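Putative polysaccharide deacetylase (Bdellovibrio bacteriovorus HD100, PDB 5JP6) probably removes acetyl groups from peptidoglycan sugars, as a zinc-dependent carbohydrate esterase family 4 (NodB-like) enzyme of a predatory bacterium. Local coordinates at residues 85-90 against 114-119; 119-124 against 311-316; 123-128 against 337-342; 171-176 against 346-351. The protein carries 1 engineered substitution. All blocks are in the same frame, centred on the assembly; numbering follows the deposited sequence.

Interaction 1 (85-90 against 114-119); sequences LPAQDL and LAQVDE
Leu-90 and Val-117 make the apolar centre of this contact, with the branch carbon CG of Leu-90 lying 3.7 Å from CG2 of Val-117. The same valine methyl also meets CD2 of the leucine; the two side chains cross at about a right angle, and the valine methyl lies against the CG-CD2 side of the leucine. CD2 reaches further along the helix to CB of Gln-116, 3.9 Å away. One turn back, CB of Ala-87 sits over the backbone, 3.7 Å from the carbonyl O of Gln-116, and the bend of the Gln-116 chain at chi2 (-69°) brings its NE2 to 3.9 Å from that same CB.

The small alanine lets the backbones come close: the CA atoms of Ala-87 and Gln-116 are 5.7 Å apart. Helix 87-90 is a single turn begun at Pro-86, its N-cap residue, whose O accepts from Leu-90 N. Ile-97 and Glu-94 of helix 94-98 close in beside Leu-90 and Val-117 respectively.

This is helix-to-helix packing within the N-terminal helical region, distant from the zinc. With only dispersion contacts between the two segments, shape fit and burial of the leucine-valine pair, not directional bonds, hold the short helix against helix 110-126.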
loop_
_atom_site.group_PDB
_atom_site.type_symbol
_atom_site.label_atom_id
_atom_site.label_comp_id
_atom_site.label_asym_id
_atom_site.label_seq_id
_atom_site.Cartn_x
_atom_site.Cartn_y
_atom_site.Cartn_z
ATOM N N LEU A 85 22.284 -0.103 -10.520
ATOM C CA LEU A 85 20.968 -0.393 -11.106
ATOM C C LEU A 85 20.460 0.680 -12.077
ATOM O O LEU A 85 20.625 1.886 -11.824
ATOM C CB LEU A 85 19.917 -0.567 -10.014
ATOM C CG LEU A 85 20.079 -1.796 -9.110
ATOM C CD1 LEU A 85 19.034 -1.749 -8.024
ATOM C CD2 LEU A 85 20.004 -3.115 -9.862
ATOM N N PRO A 86 19.799 0.252 -13.168
ATOM C CA PRO A 86 19.031 1.251 -13.913
ATOM C C PRO A 86 18.011 1.957 -13.015
ATOM O O PRO A 86 17.464 1.332 -12.076
ATOM C CB PRO A 86 18.312 0.419 -14.993
ATOM C CG PRO A 86 19.061 -0.833 -15.104
ATOM C CD PRO A 86 19.623 -1.095 -13.722
ATOM N N ALA A 87 17.775 3.238 -13.265
ATOM C CA ALA A 87 16.928 4.009 -12.362
ATOM C C ALA A 87 15.552 3.371 -12.168
ATOM O O ALA A 87 15.019 3.382 -11.043
ATOM C CB ALA A 87 16.801 5.450 -12.817
ATOM N N GLN A 88 14.954 2.814 -13.230
ATOM C CA GLN A 88 13.601 2.238 -13.081
ATOM C C GLN A 88 13.683 1.064 -12.058
ATOM O O GLN A 88 12.787 0.888 -11.223
ATOM C CB GLN A 88 12.971 1.771 -14.412
ATOM C CG GLN A 88 11.538 1.253 -14.254
ATOM C CD GLN A 88 10.841 1.064 -15.550
ATOM O OE1 GLN A 88 10.577 2.030 -16.258
ATOM N NE2 GLN A 88 10.551 -0.183 -15.883
ATOM N N ASP A 89 14.722 0.220 -12.157
ATOM C CA ASP A 89 14.895 -0.880 -11.218
ATOM C C ASP A 89 15.206 -0.430 -9.796
ATOM O O ASP A 89 14.752 -1.065 -8.807
ATOM C CB ASP A 89 15.976 -1.831 -11.692
ATOM C CG ASP A 89 15.541 -2.627 -12.876
ATOM O OD1 ASP A 89 14.314 -2.909 -12.989
ATOM O OD2 ASP A 89 16.381 -2.908 -13.757
ATOM N N LEU A 90 15.939 0.664 -9.694
ATOM C CA LEU A 90 16.263 1.235 -8.405
ATOM C C LEU A 90 14.968 1.601 -7.612
ATOM O O LEU A 90 14.944 1.547 -6.370
ATOM C CB LEU A 90 17.171 2.454 -8.559
ATOM C CG LEU A 90 17.663 3.127 -7.278
ATOM C CD1 LEU A 90 18.473 2.159 -6.419
ATOM C CD2 LEU A 90 18.493 4.356 -7.661
ATOM N N LEU A 114 18.492 8.860 -4.509
ATOM C CA LEU A 114 17.181 9.464 -4.556
ATOM C C LEU A 114 17.105 10.441 -5.756
ATOM O O LEU A 114 16.041 10.592 -6.352
ATOM C CB LEU A 114 16.765 10.102 -3.232
ATOM C CG LEU A 114 16.554 9.108 -2.078
ATOM C CD1 LEU A 114 16.130 9.879 -0.830
ATOM C CD2 LEU A 114 15.529 8.033 -2.464
ATOM N N ALA A 115 18.231 11.074 -6.144
ATOM C CA ALA A 115 18.231 11.923 -7.333
ATOM C C ALA A 115 17.905 11.056 -8.589
ATOM O O ALA A 115 17.180 11.488 -9.479
ATOM C CB ALA A 115 19.571 12.671 -7.477
ATOM N N GLN A 116 18.458 9.838 -8.666
ATOM C CA GLN A 116 18.226 8.925 -9.809
ATOM C C GLN A 116 16.751 8.550 -9.856
ATOM O O GLN A 116 16.133 8.586 -10.911
ATOM C CB GLN A 116 19.092 7.637 -9.725
ATOM C CG GLN A 116 20.541 7.800 -10.109
ATOM C CD GLN A 116 20.679 8.072 -11.588
ATOM O OE1 GLN A 116 21.070 9.177 -11.989
ATOM N NE2 GLN A 116 20.293 7.082 -12.431
ATOM N N VAL A 117 16.177 8.207 -8.696
ATOM C CA VAL A 117 14.774 7.827 -8.654
ATOM C C VAL A 117 13.859 9.003 -8.979
ATOM O O VAL A 117 12.901 8.873 -9.763
ATOM C CB VAL A 117 14.437 7.156 -7.285
ATOM C CG1 VAL A 117 12.980 7.060 -7.075
ATOM C CG2 VAL A 117 15.135 5.794 -7.223
ATOM N N ASP A 118 14.164 10.167 -8.411
ATOM C CA ASP A 118 13.361 11.332 -8.674
ATOM C C ASP A 118 13.405 11.752 -10.149
ATOM O O ASP A 118 12.391 12.156 -10.722
ATOM C CB ASP A 118 13.761 12.486 -7.764
ATOM C CG ASP A 118 13.417 12.253 -6.300
ATOM O OD1 ASP A 118 12.700 11.284 -5.959
ATOM O OD2 ASP A 118 13.896 13.062 -5.451
ATOM N N GLU A 119 14.569 11.641 -10.770
ATOM C CA GLU A 119 14.732 11.955 -12.199
ATOM C C GLU A 119 13.933 10.959 -13.061
ATOM O O GLU A 119 13.273 11.335 -14.038
ATOM C CB GLU A 119 16.216 11.924 -12.589
ATOM C CG GLU A 119 16.436 12.137 -14.062
ATOM C CD GLU A 119 17.915 12.187 -14.421
ATOM O OE1 GLU A 119 18.743 11.490 -13.791
ATOM O OE2 GLU A 119 18.250 12.919 -15.347
#

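Interaction 2 (119-124 against 311-316); sequences EHFDEQ and QSNEQL
The N-terminus of helix 313-327 is gripped here by a glutamine from helix 110-126, a side-chain carbonyl accepting from the first turn of another helix. The contact thus joins the N-terminal helical region to the deacetylase domain by polar bonds. OE1 of Gln-124 takes the N-H of Asn-313 at 2.9 Å. The N-H...O angle is 161°, and the donor is tilted 17° from the amide's carbonyl plane. The same OE1 accepts from a water, 2.7 Å away, which in turn receives the N-H of Glu-314, so this one oxygen serves two successive backbone amides, one directly and one through water. The Gln-124 chain, bent at chi2, carries its amide across to the helix start.

Ser-312, the N-cap residue, does its own part: its OG accepts from Gln-315 N at 3.0 Å. Nearer the backbone of the glutamine, CB of Gln-124 packs 3.5 Å from ND2 of Asn-313, and the two amide planes stand 78° apart. OD1 of Asn-313 comes near the plane of the Phe-121 ring at its edge, but its stronger partner is NH1 of Arg-340. A second water accepts from ND2 of Asn-313 and lies within hydrogen-bonding distance of the carbonyl O of Phe-121.

Together the serine and the glutamine cap the helix start, occupying amides that helix geometry leaves without an intrahelical acceptor, and the partly negative OE1 probably also interacts favourably with the helix dipole.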
loop_
_atom_site.group_PDB
_atom_site.type_symbol
_atom_site.label_atom_id
_atom_site.label_comp_id
_atom_site.label_asym_id
_atom_site.label_seq_id
_atom_site.Cartn_x
_atom_site.Cartn_y
_atom_site.Cartn_z
ATOM N N GLU A 119 14.569 11.641 -10.770
ATOM C CA GLU A 119 14.732 11.955 -12.199
ATOM C C GLU A 119 13.933 10.959 -13.061
ATOM O O GLU A 119 13.273 11.335 -14.038
ATOM C CB GLU A 119 16.216 11.924 -12.589
ATOM C CG GLU A 119 16.436 12.137 -14.062
ATOM C CD GLU A 119 17.915 12.187 -14.421
ATOM O OE1 GLU A 119 18.743 11.490 -13.791
ATOM O OE2 GLU A 119 18.250 12.919 -15.347
ATOM N N HIS A 120 13.912 9.693 -12.629
ATOM C CA HIS A 120 13.104 8.675 -13.321
ATOM C C HIS A 120 11.625 9.087 -13.288
ATOM O O HIS A 120 10.957 9.112 -14.324
ATOM C CB HIS A 120 13.285 7.301 -12.685
ATOM C CG HIS A 120 12.236 6.318 -13.084
ATOM N ND1 HIS A 120 12.280 5.614 -14.265
ATOM C CD2 HIS A 120 11.096 5.942 -12.467
ATOM C CE1 HIS A 120 11.216 4.837 -14.357
ATOM N NE2 HIS A 120 10.488 5.015 -13.274
ATOM N N PHE A 121 11.105 9.434 -12.105
ATOM C CA PHE A 121 9.665 9.841 -12.020
ATOM C C PHE A 121 9.412 11.159 -12.731
ATOM O O PHE A 121 8.343 11.316 -13.266
ATOM C CB PHE A 121 9.143 9.821 -10.602
ATOM C CG PHE A 121 8.900 8.407 -10.086
ATOM C CD1 PHE A 121 7.903 7.557 -10.577
ATOM C CD2 PHE A 121 9.747 7.936 -9.115
ATOM C CE1 PHE A 121 7.733 6.302 -10.033
ATOM C CE2 PHE A 121 9.580 6.701 -8.578
ATOM C CZ PHE A 121 8.589 5.871 -9.059
ATOM N N ASP A 122 10.398 12.054 -12.811
ATOM C CA ASP A 122 10.265 13.267 -13.628
ATOM C C ASP A 122 10.013 12.894 -15.084
ATOM O O ASP A 122 9.118 13.429 -15.759
ATOM C CB ASP A 122 11.527 14.115 -13.559
ATOM C CG ASP A 122 11.718 14.837 -12.223
ATOM O OD1 ASP A 122 10.774 14.921 -11.393
ATOM O OD2 ASP A 122 12.856 15.342 -12.006
ATOM N N GLU A 123 10.821 11.966 -15.568
ATOM C CA GLU A 123 10.730 11.540 -16.974
ATOM C C GLU A 123 9.394 10.860 -17.248
ATOM O O GLU A 123 8.717 11.126 -18.257
ATOM C CB GLU A 123 11.870 10.580 -17.292
ATOM C CG GLU A 123 13.239 11.209 -17.333
ATOM C CD GLU A 123 14.359 10.182 -17.418
ATOM O OE1 GLU A 123 14.065 8.979 -17.543
ATOM O OE2 GLU A 123 15.547 10.582 -17.419
ATOM N N GLN A 124 8.974 10.038 -16.285
ATOM C CA GLN A 124 7.675 9.337 -16.368
ATOM C C GLN A 124 6.502 10.301 -16.424
ATOM O O GLN A 124 5.548 10.068 -17.114
ATOM C CB GLN A 124 7.498 8.382 -15.199
ATOM C CG GLN A 124 8.507 7.235 -15.163
ATOM C CD GLN A 124 8.290 6.277 -16.294
ATOM O OE1 GLN A 124 7.255 5.631 -16.378
ATOM N NE2 GLN A 124 9.254 6.190 -17.180
ATOM N N GLN A 311 7.555 -1.339 -12.965
ATOM C CA GLN A 311 7.037 -1.149 -14.320
ATOM C C GLN A 311 6.911 0.346 -14.555
ATOM O O GLN A 311 6.936 1.122 -13.588
ATOM C CB GLN A 311 5.687 -1.789 -14.482
ATOM C CG GLN A 311 4.602 -1.217 -13.576
ATOM C CD GLN A 311 3.392 -2.132 -13.465
ATOM O OE1 GLN A 311 2.644 -2.309 -14.430
ATOM N NE2 GLN A 311 3.212 -2.730 -12.310
ATOM N N SER A 312 6.744 0.745 -15.806
ATOM C CA SER A 312 6.534 2.160 -16.120
ATOM C C SER A 312 5.190 2.639 -15.586
ATOM O O SER A 312 4.261 1.842 -15.375
ATOM C CB SER A 312 6.592 2.373 -17.625
ATOM O OG SER A 312 5.570 1.660 -18.295
ATOM N N ASN A 313 5.059 3.951 -15.420
ATOM C CA ASN A 313 3.764 4.508 -15.078
ATOM C C ASN A 313 2.706 4.099 -16.094
ATOM O O ASN A 313 1.585 3.745 -15.740
ATOM C CB ASN A 313 3.811 6.026 -15.096
ATOM C CG ASN A 313 4.584 6.654 -13.945
ATOM O OD1 ASN A 313 5.386 6.045 -13.298
ATOM N ND2 ASN A 313 4.356 7.970 -13.771
ATOM N N GLU A 314 3.082 4.141 -17.375
ATOM C CA GLU A 314 2.229 3.766 -18.507
ATOM C C GLU A 314 1.713 2.331 -18.380
ATOM O O GLU A 314 0.535 2.038 -18.546
ATOM C CB GLU A 314 3.061 3.937 -19.792
ATOM C CG GLU A 314 2.314 3.986 -21.090
ATOM C CD GLU A 314 3.147 4.724 -22.172
ATOM O OE1 GLU A 314 3.137 5.990 -22.139
ATOM O OE2 GLU A 314 3.782 4.054 -23.056
ATOM N N GLN A 315 2.617 1.396 -18.086
ATOM C CA GLN A 315 2.264 0.005 -17.917
ATOM C C GLN A 315 1.278 -0.230 -16.724
ATOM O O GLN A 315 0.305 -0.912 -16.832
ATOM C CB GLN A 315 3.561 -0.812 -17.824
ATOM C CG GLN A 315 3.292 -2.288 -17.613
ATOM C CD GLN A 315 4.531 -3.132 -17.765
ATOM O OE1 GLN A 315 5.536 -2.703 -18.314
ATOM N NE2 GLN A 315 4.469 -4.332 -17.244
ATOM N N LEU A 316 1.607 0.449 -15.614
ATOM C CA LEU A 316 0.762 0.321 -14.438
ATOM C C LEU A 316 -0.659 0.805 -14.719
ATOM O O LEU A 316 -1.621 0.103 -14.417
ATOM C CB LEU A 316 1.397 1.067 -13.250
ATOM C CG LEU A 316 0.592 1.035 -11.933
ATOM C CD1 LEU A 316 0.332 -0.422 -11.520
ATOM C CD2 LEU A 316 1.318 1.787 -10.851
HETATM O O HOH W 1 5.829 10.112 -12.356
HETATM O O HOH W 2 5.476 5.640 -18.375
#

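Interaction 3 (123-128 against 337-342); sequences EQRESM and IQRRTA
Arg-125 and Arg-339 bring their guanidinium groups edge to edge where the C-terminal end of helix 110-126 meets the start of helix 339-354, a helix of the NodB-type deacetylase domain. NH2 of Arg-125 lies 3.7 Å from NH2 of Arg-339, each near the plane of the other group, and the planes differ by only 14°. The two side chains cross at about a right angle: Arg-339 runs extended from CG to NE, whereas Arg-125 turns at chi3 (-75°) to present its edge.

Carboxylates and water explain how two like charges tolerate this distance. Glu-343 spans the pair, its OE1 bridging to NH2 of Arg-125 and its OE2 to NE of Arg-339. Each arginine has further acidic partners, Asp-122 for Arg-125, and both Glu-94 and Asp-118 for Arg-339. A water accepts from both NH2 atoms, at 3.0 Å from that of Arg-125 and 2.9 Å from that of Arg-339, lying in the plane of the Arg-125 group. Such a network would be expected to keep both arginines charged.

Van der Waals contact accounts for the other pair. Arg-340 comes up beside Gln-124, whose amide plane is turned 82° from the guanidinium. The hydrogen bonds of this arginine's NH1 go to OD1 of Asn-313 and NE2 of His-120, and Gln-124 holds the backbone N of Asn-313. At closest, NH1 of Arg-340 is 3.8 Å from OE1 of Gln-124, approached obliquely, while CG of Gln-124 sits at the edge of the guanidinium, 3.9 Å from NH1.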
loop_
_atom_site.group_PDB
_atom_site.type_symbol
_atom_site.label_atom_id
_atom_site.label_comp_id
_atom_site.label_asym_id
_atom_site.label_seq_id
_atom_site.Cartn_x
_atom_site.Cartn_y
_atom_site.Cartn_z
ATOM N N GLU A 123 10.821 11.966 -15.568
ATOM C CA GLU A 123 10.730 11.540 -16.974
ATOM C C GLU A 123 9.394 10.860 -17.248
ATOM O O GLU A 123 8.717 11.126 -18.257
ATOM C CB GLU A 123 11.870 10.580 -17.292
ATOM C CG GLU A 123 13.239 11.209 -17.333
ATOM C CD GLU A 123 14.359 10.182 -17.418
ATOM O OE1 GLU A 123 14.065 8.979 -17.543
ATOM O OE2 GLU A 123 15.547 10.582 -17.419
ATOM N N GLN A 124 8.974 10.038 -16.285
ATOM C CA GLN A 124 7.675 9.337 -16.368
ATOM C C GLN A 124 6.502 10.301 -16.424
ATOM O O GLN A 124 5.548 10.068 -17.114
ATOM C CB GLN A 124 7.498 8.382 -15.199
ATOM C CG GLN A 124 8.507 7.235 -15.163
ATOM C CD GLN A 124 8.290 6.277 -16.294
ATOM O OE1 GLN A 124 7.255 5.631 -16.378
ATOM N NE2 GLN A 124 9.254 6.190 -17.180
ATOM N N ARG A 125 6.610 11.396 -15.689
ATOM C CA ARG A 125 5.564 12.383 -15.603
ATOM C C ARG A 125 5.345 13.106 -16.948
ATOM O O ARG A 125 4.231 13.564 -17.253
ATOM C CB ARG A 125 5.972 13.378 -14.476
ATOM C CG ARG A 125 4.898 14.028 -13.726
ATOM C CD ARG A 125 5.453 14.826 -12.557
ATOM N NE ARG A 125 5.887 14.000 -11.446
ATOM C CZ ARG A 125 7.130 13.952 -10.992
ATOM N NH1 ARG A 125 8.066 14.765 -11.483
ATOM N NH2 ARG A 125 7.449 13.093 -10.022
ATOM N N GLU A 126 6.387 13.195 -17.774
ATOM C CA GLU A 126 6.355 13.995 -19.018
ATOM C C GLU A 126 5.264 13.552 -19.971
ATOM O O GLU A 126 4.665 14.372 -20.678
ATOM C CB GLU A 126 7.695 13.885 -19.765
ATOM C CG GLU A 126 8.846 14.638 -19.110
ATOM C CD GLU A 126 10.170 14.458 -19.861
ATOM O OE1 GLU A 126 10.145 14.115 -21.078
ATOM O OE2 GLU A 126 11.238 14.622 -19.232
ATOM N N SER A 127 5.003 12.258 -20.017
ATOM C CA SER A 127 4.067 11.728 -20.985
ATOM C C SER A 127 2.646 11.578 -20.454
ATOM O O SER A 127 1.783 11.040 -21.151
ATOM C CB SER A 127 4.579 10.394 -21.541
ATOM O OG SER A 127 4.701 9.433 -20.517
ATOM N N MET A 128 2.403 12.056 -19.235
ATOM C CA MET A 128 1.064 11.981 -18.670
ATOM C C MET A 128 0.287 13.238 -18.877
ATOM O O MET A 128 0.782 14.319 -18.611
ATOM C CB MET A 128 1.143 11.724 -17.196
ATOM C CG MET A 128 1.694 10.354 -16.937
ATOM S SD MET A 128 2.196 10.266 -15.240
ATOM C CE MET A 128 0.838 9.304 -14.639
ATOM N N ILE A 337 1.787 2.657 -0.023
ATOM C CA ILE A 337 3.245 2.683 0.176
ATOM C C ILE A 337 4.043 2.520 -1.124
ATOM O O ILE A 337 5.279 2.558 -1.113
ATOM C CB ILE A 337 3.703 1.636 1.227
ATOM C CG1 ILE A 337 3.404 0.214 0.770
ATOM C CG2 ILE A 337 3.036 1.907 2.569
ATOM C CD1 ILE A 337 4.139 -0.842 1.528
ATOM N N GLN A 338 3.335 2.376 -2.251
ATOM C CA GLN A 338 3.978 2.235 -3.548
ATOM C C GLN A 338 4.010 3.635 -4.213
ATOM O O GLN A 338 2.971 4.187 -4.582
ATOM C CB GLN A 338 3.209 1.267 -4.441
ATOM C CG GLN A 338 3.972 0.869 -5.703
ATOM C CD GLN A 338 5.182 -0.028 -5.369
ATOM O OE1 GLN A 338 5.082 -1.101 -4.724
ATOM N NE2 GLN A 338 6.324 0.435 -5.739
ATOM N N ARG A 339 5.205 4.194 -4.372
ATOM C CA ARG A 339 5.320 5.546 -4.924
ATOM C C ARG A 339 4.622 5.678 -6.255
ATOM O O ARG A 339 3.884 6.657 -6.500
ATOM C CB ARG A 339 6.772 5.995 -5.041
ATOM C CG ARG A 339 6.855 7.302 -5.781
ATOM C CD ARG A 339 8.168 7.993 -5.639
ATOM N NE ARG A 339 8.119 9.258 -6.360
ATOM C CZ ARG A 339 9.161 10.028 -6.602
ATOM N NH1 ARG A 339 10.342 9.708 -6.115
ATOM N NH2 ARG A 339 8.988 11.154 -7.271
ATOM N N ARG A 340 4.804 4.692 -7.125
ATOM C CA ARG A 340 4.290 4.854 -8.488
ATOM C C ARG A 340 2.767 4.928 -8.497
ATOM O O ARG A 340 2.199 5.603 -9.325
ATOM C CB ARG A 340 4.779 3.732 -9.378
ATOM C CG ARG A 340 4.558 3.970 -10.853
ATOM C CD ARG A 340 5.274 2.891 -11.660
ATOM N NE ARG A 340 6.674 2.702 -11.325
ATOM C CZ ARG A 340 7.723 3.298 -11.921
ATOM N NH1 ARG A 340 7.568 4.221 -12.843
ATOM N NH2 ARG A 340 8.939 2.960 -11.577
ATOM N N THR A 341 2.139 4.263 -7.534
ATOM C CA THR A 341 0.690 4.367 -7.389
ATOM C C THR A 341 0.246 5.788 -7.075
ATOM O O THR A 341 -0.748 6.291 -7.667
ATOM C CB THR A 341 0.199 3.351 -6.361
ATOM O OG1 THR A 341 0.513 2.037 -6.829
ATOM C CG2 THR A 341 -1.313 3.464 -6.078
ATOM N N ALA A 342 0.980 6.468 -6.189
ATOM C CA ALA A 342 0.678 7.891 -5.913
ATOM C C ALA A 342 0.933 8.723 -7.197
ATOM O O ALA A 342 0.140 9.630 -7.532
ATOM C CB ALA A 342 1.482 8.409 -4.726
HETATM O O HOH W 3 10.248 13.097 -8.972
#

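Interaction 4 (171-176 against 346-351); sequences VVLTFD and PQFLRE
With CG anti to its carbonyl carbon (chi1 -56°), Leu-173 sends its two methyls from strand 170-176 to helix 339-354, where Phe-348 swings its ring out with CG anti to the backbone N (chi1 174°) to meet one of them. This is strand-to-helix packing in the NodB-type deacetylase domain, whose parallel sheet has this helix laid against it; the strand leads to Asp-176, a zinc-binding position of this protein.

The leucine splits its contacts between neighbouring residues. Its CD2 comes to the edge of the Phe-348 ring, in the ring plane, 3.8 Å from CE2, as the two side chains slide past each other in opposite directions. Its CD1 goes to Leu-349, and those two leucines cross at a slant. All three residues are buried, and the backbones stay well apart, 10.1 Å between the CA atoms of Leu-173 and Leu-349, so side chains alone fill the interval.

Around the trio, Phe-334 of the adjoining strand 330-335 meets the Phe-348 ring edge-to-face, and Val-320 and Leu-321 of helix 313-327 pack on it as well. The closest approach is methyl to methyl, CD1 of Leu-173 to CD2 of Leu-349 at 3.7 Å.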
loop_
_atom_site.group_PDB
_atom_site.type_symbol
_atom_site.label_atom_id
_atom_site.label_comp_id
_atom_site.label_asym_id
_atom_site.label_seq_id
_atom_site.Cartn_x
_atom_site.Cartn_y
_atom_site.Cartn_z
ATOM N N VAL A 171 -16.533 1.027 -8.730
ATOM C CA VAL A 171 -15.307 0.471 -8.179
ATOM C C VAL A 171 -15.027 1.052 -6.802
ATOM O O VAL A 171 -15.332 2.216 -6.509
ATOM C CB VAL A 171 -14.097 0.645 -9.098
ATOM C CG1 VAL A 171 -14.297 -0.088 -10.408
ATOM C CG2 VAL A 171 -13.808 2.115 -9.358
ATOM N N VAL A 172 -14.486 0.194 -5.951
ATOM C CA VAL A 172 -14.084 0.550 -4.596
ATOM C C VAL A 172 -12.564 0.565 -4.588
ATOM O O VAL A 172 -11.926 -0.416 -4.943
ATOM C CB VAL A 172 -14.587 -0.479 -3.562
ATOM C CG1 VAL A 172 -14.230 -0.078 -2.142
ATOM C CG2 VAL A 172 -16.063 -0.713 -3.668
ATOM N N LEU A 173 -12.015 1.706 -4.229
ATOM C CA LEU A 173 -10.589 1.842 -4.217
ATOM C C LEU A 173 -10.013 1.527 -2.837
ATOM O O LEU A 173 -10.443 2.114 -1.826
ATOM C CB LEU A 173 -10.207 3.261 -4.610
ATOM C CG LEU A 173 -10.744 3.738 -5.969
ATOM C CD1 LEU A 173 -10.176 5.094 -6.276
ATOM C CD2 LEU A 173 -10.474 2.730 -7.101
ATOM N N THR A 174 -9.089 0.571 -2.778
ATOM C CA THR A 174 -8.520 0.136 -1.532
ATOM C C THR A 174 -7.012 0.171 -1.538
ATOM O O THR A 174 -6.364 -0.102 -2.560
ATOM C CB THR A 174 -9.079 -1.239 -1.093
ATOM O OG1 THR A 174 -8.460 -2.304 -1.843
ATOM C CG2 THR A 174 -10.572 -1.322 -1.217
ATOM N N PHE A 175 -6.468 0.557 -0.391
ATOM C CA PHE A 175 -5.034 0.805 -0.265
ATOM C C PHE A 175 -4.496 0.067 0.951
ATOM O O PHE A 175 -4.921 0.335 2.078
ATOM C CB PHE A 175 -4.765 2.305 -0.091
ATOM C CG PHE A 175 -5.115 3.119 -1.314
ATOM C CD1 PHE A 175 -4.211 3.287 -2.330
ATOM C CD2 PHE A 175 -6.365 3.679 -1.432
ATOM C CE1 PHE A 175 -4.551 4.000 -3.464
ATOM C CE2 PHE A 175 -6.714 4.401 -2.564
ATOM C CZ PHE A 175 -5.797 4.547 -3.586
ATOM N N ASP A 176 -3.544 -0.825 0.700
ATOM C CA ASP A 176 -2.895 -1.607 1.767
ATOM C C ASP A 176 -1.533 -1.093 2.173
ATOM O O ASP A 176 -0.781 -0.606 1.322
ATOM C CB ASP A 176 -2.688 -3.053 1.290
ATOM C CG ASP A 176 -3.936 -3.874 1.278
ATOM O OD1 ASP A 176 -5.049 -3.359 1.536
ATOM O OD2 ASP A 176 -3.801 -5.098 1.011
ATOM N N PRO A 346 -3.788 10.694 -9.898
ATOM C CA PRO A 346 -4.680 11.636 -10.609
ATOM C C PRO A 346 -5.088 11.158 -12.006
ATOM O O PRO A 346 -6.248 11.265 -12.392
ATOM C CB PRO A 346 -3.838 12.913 -10.674
ATOM C CG PRO A 346 -2.943 12.815 -9.474
ATOM C CD PRO A 346 -2.573 11.358 -9.355
ATOM N N GLN A 347 -4.144 10.561 -12.712
ATOM C CA GLN A 347 -4.382 10.094 -14.051
ATOM C C GLN A 347 -5.402 8.907 -14.032
ATOM O O GLN A 347 -6.328 8.805 -14.871
ATOM C CB GLN A 347 -3.076 9.683 -14.699
ATOM C CG GLN A 347 -3.248 9.320 -16.167
ATOM C CD GLN A 347 -3.207 10.541 -17.089
ATOM O OE1 GLN A 347 -2.211 11.213 -17.135
ATOM N NE2 GLN A 347 -4.299 10.856 -17.752
ATOM N N PHE A 348 -5.239 8.019 -13.061
ATOM C CA PHE A 348 -6.123 6.877 -12.888
ATOM C C PHE A 348 -7.551 7.332 -12.638
ATOM O O PHE A 348 -8.493 6.824 -13.230
ATOM C CB PHE A 348 -5.630 5.989 -11.740
ATOM C CG PHE A 348 -6.565 4.874 -11.393
ATOM C CD1 PHE A 348 -6.727 3.805 -12.238
ATOM C CD2 PHE A 348 -7.329 4.903 -10.226
ATOM C CE1 PHE A 348 -7.580 2.758 -11.918
ATOM C CE2 PHE A 348 -8.204 3.879 -9.933
ATOM C CZ PHE A 348 -8.321 2.811 -10.770
ATOM N N LEU A 349 -7.698 8.280 -11.718
ATOM C CA LEU A 349 -9.001 8.802 -11.396
ATOM C C LEU A 349 -9.679 9.464 -12.606
ATOM O O LEU A 349 -10.870 9.284 -12.818
ATOM C CB LEU A 349 -8.898 9.734 -10.195
ATOM C CG LEU A 349 -8.447 9.079 -8.871
ATOM C CD1 LEU A 349 -8.066 10.131 -7.834
ATOM C CD2 LEU A 349 -9.496 8.121 -8.363
ATOM N N ARG A 350 -8.912 10.233 -13.366
ATOM C CA ARG A 350 -9.445 10.841 -14.571
ATOM C C ARG A 350 -9.900 9.775 -15.563
ATOM O O ARG A 350 -10.977 9.899 -16.151
ATOM C CB ARG A 350 -8.426 11.811 -15.185
ATOM C CG ARG A 350 -8.844 12.446 -16.524
ATOM C CD ARG A 350 -10.148 13.241 -16.523
ATOM N NE ARG A 350 -10.685 13.454 -17.876
ATOM C CZ ARG A 350 -10.388 14.457 -18.695
ATOM N NH1 ARG A 350 -9.551 15.424 -18.345
ATOM N NH2 ARG A 350 -10.959 14.500 -19.891
ATOM N N GLU A 351 -9.109 8.724 -15.742
ATOM C CA GLU A 351 -9.520 7.641 -16.659
ATOM C C GLU A 351 -10.765 6.892 -16.152
ATOM O O GLU A 351 -11.615 6.569 -16.975
ATOM C CB GLU A 351 -8.385 6.689 -16.938
ATOM C CG GLU A 351 -7.428 7.212 -17.986
ATOM C CD GLU A 351 -8.149 7.381 -19.326
ATOM O OE1 GLU A 351 -8.775 6.390 -19.802
ATOM O OE2 GLU A 351 -8.121 8.507 -19.856
#

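From the N terminus, interaction 1 closes first, a short all-helical excursion that brings helix 110-126 back against 85-90. The same helix then reaches far along the chain: interactions 2 and 3 close long loops onto 311-316 and 337-342. Both loops start from the same part of the helix, and the second closes farther along the chain. Their centres are only 5 Å apart, and side chains of 337-342 bond to residues of interactions 1 and 2. Interaction 4 opens within both loops and closes beyond them, so it crosses each. Through helix 339-354, shared by interactions 3 and 4, the N-terminal helices are connected to the central sheet.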